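PDB 7BPS: testis-expressed protein 101 from Mus musculus, which helps control sperm binding to the zona pellucida and sperm migration into the oviduct, probably through the adhesion molecule ADAM3. Local coordinates for residues R51-A56 with V124-C129. Residues are numbered along the deposited sequence; the frame is centred on the assembly and turned at random.
Sequences RTVVLA and VALGSC
V53 points from its strand between V124 and L126, one place where the two tandem Ly6/uPAR domains meet, each a disulfide-tied antiparallel sheet. Residues 52-56 of strand 52-61 belong to the first domain and 124-126 of strand 119-126 to the second; the axes of these short segments pass 7.1 Å apart and run roughly the same way, 35° from parallel, joined mainly by apolar side chains. A branched valine suits the middle position because its two methyls can serve two neighbours. With CG1 anti to the backbone N (chi1 -178°), that methyl lies 3.8 Å from L126 CD2 and 3.9 Å from L126 CG, and the two side chains cross obliquely. The other methyl, V53 CG2, turns to V124 and stands 4.0 Å from V124 CB; here the two valines lie alongside, heading opposite ways. L126 starts to one side of the opposing strand, but its longer chain brings CD2 to V53 CG1, while A125, between V124 and L126, points its methyl away and bonds through its backbone to Q161. V160 of strand 158-163 touches both V53 and L126, and L13 and L15 of strand 6-16 extend the apolar layer. At the exposed margin R51 turns its side chain away, NE in a salt bridge to D17 OD1; its carbonyl oxygen nevertheless meets V124, whose CG2 methyl makes a close van der Waals contact, 3.2 Å from R51 O.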
loop_
_atom_site.group_PDB
_atom_site.type_symbol
_atom_site.label_atom_id
_atom_site.label_comp_id
_atom_site.label_asym_id
_atom_site.label_seq_id
_atom_site.Cartn_x
_atom_site.Cartn_y
_atom_site.Cartn_z
ATOM N N ARG A 51 -9.667 7.854 4.778
ATOM C CA ARG A 51 -8.926 6.826 5.548
ATOM C C ARG A 51 -7.805 6.264 4.666
ATOM O O ARG A 51 -7.706 6.616 3.438
ATOM C CB ARG A 51 -9.863 5.714 6.002
ATOM C CG ARG A 51 -11.040 6.230 6.810
ATOM C CD ARG A 51 -11.737 5.056 7.457
ATOM N NE ARG A 51 -12.379 5.449 8.684
ATOM C CZ ARG A 51 -13.656 5.771 8.796
ATOM N NH1 ARG A 51 -14.440 5.734 7.731
ATOM N NH2 ARG A 51 -14.136 6.110 9.984
ATOM N N THR A 52 -6.985 5.413 5.258
ATOM C CA THR A 52 -5.814 4.798 4.604
ATOM C C THR A 52 -6.115 3.313 4.386
ATOM O O THR A 52 -6.497 2.622 5.365
ATOM C CB THR A 52 -4.563 5.018 5.451
ATOM O OG1 THR A 52 -4.349 6.421 5.491
ATOM C CG2 THR A 52 -3.339 4.348 4.885
ATOM N N VAL A 53 -5.958 2.852 3.150
ATOM C CA VAL A 53 -6.016 1.404 2.829
ATOM C C VAL A 53 -4.687 0.785 3.283
ATOM O O VAL A 53 -3.641 1.336 2.960
ATOM C CB VAL A 53 -6.280 1.177 1.332
ATOM C CG1 VAL A 53 -6.382 -0.303 0.986
ATOM C CG2 VAL A 53 -7.546 1.891 0.915
ATOM N N VAL A 54 -4.747 -0.308 4.030
ATOM C CA VAL A 54 -3.561 -1.054 4.521
ATOM C C VAL A 54 -3.645 -2.507 4.023
ATOM O O VAL A 54 -4.618 -3.241 4.404
ATOM C CB VAL A 54 -3.442 -0.939 6.044
ATOM C CG1 VAL A 54 -2.185 -1.567 6.548
ATOM C CG2 VAL A 54 -3.474 0.509 6.477
ATOM N N LEU A 55 -2.707 -2.868 3.132
ATOM C CA LEU A 55 -2.400 -4.248 2.698
ATOM C C LEU A 55 -1.139 -4.669 3.461
ATOM O O LEU A 55 -0.047 -4.128 3.176
ATOM C CB LEU A 55 -2.205 -4.305 1.178
ATOM C CG LEU A 55 -3.369 -3.764 0.340
ATOM C CD1 LEU A 55 -3.158 -2.291 -0.007
ATOM C CD2 LEU A 55 -3.584 -4.557 -0.938
ATOM N N ALA A 56 -1.302 -5.549 4.448
ATOM C CA ALA A 56 -0.235 -6.032 5.351
ATOM C C ALA A 56 -0.091 -7.554 5.221
ATOM O O ALA A 56 -1.069 -8.306 5.487
ATOM C CB ALA A 56 -0.515 -5.620 6.779
ATOM N N VAL A 124 -10.900 6.554 -1.478
ATOM C CA VAL A 124 -10.166 5.268 -1.470
ATOM C C VAL A 124 -11.109 4.217 -0.912
ATOM O O VAL A 124 -11.941 4.517 -0.032
ATOM C CB VAL A 124 -8.875 5.285 -0.637
ATOM C CG1 VAL A 124 -7.853 6.247 -1.198
ATOM C CG2 VAL A 124 -9.151 5.569 0.829
ATOM N N ALA A 125 -10.997 3.015 -1.438
ATOM C CA ALA A 125 -11.767 1.862 -0.941
ATOM C C ALA A 125 -11.119 0.568 -1.444
ATOM O O ALA A 125 -10.526 0.543 -2.544
ATOM C CB ALA A 125 -13.222 1.974 -1.364
ATOM N N LEU A 126 -11.182 -0.450 -0.607
ATOM C CA LEU A 126 -11.093 -1.859 -1.038
ATOM C C LEU A 126 -12.378 -2.162 -1.798
ATOM O O LEU A 126 -13.449 -1.885 -1.268
ATOM C CB LEU A 126 -10.937 -2.715 0.207
ATOM C CG LEU A 126 -9.566 -2.557 0.841
ATOM C CD1 LEU A 126 -9.572 -3.108 2.252
ATOM C CD2 LEU A 126 -8.517 -3.245 -0.013
ATOM N N GLY A 127 -12.232 -2.609 -3.036
ATOM C CA GLY A 127 -13.350 -2.788 -3.966
ATOM C C GLY A 127 -13.641 -1.505 -4.702
ATOM O O GLY A 127 -12.800 -1.066 -5.493
ATOM N N SER A 128 -14.820 -0.950 -4.463
ATOM C CA SER A 128 -15.313 0.284 -5.108
ATOM C C SER A 128 -15.709 1.293 -4.029
ATOM O O SER A 128 -16.239 0.878 -2.971
ATOM C CB SER A 128 -16.449 -0.015 -6.040
ATOM O OG SER A 128 -15.927 -0.372 -7.301
ATOM N N CYS A 129 -15.389 2.561 -4.276
ATOM C CA CYS A 129 -15.838 3.698 -3.435
ATOM C C CYS A 129 -17.360 3.725 -3.485
ATOM O O CYS A 129 -17.916 3.579 -4.600
ATOM C CB CYS A 129 -15.280 5.019 -3.948
ATOM S SG CYS A 129 -13.472 5.085 -3.934
#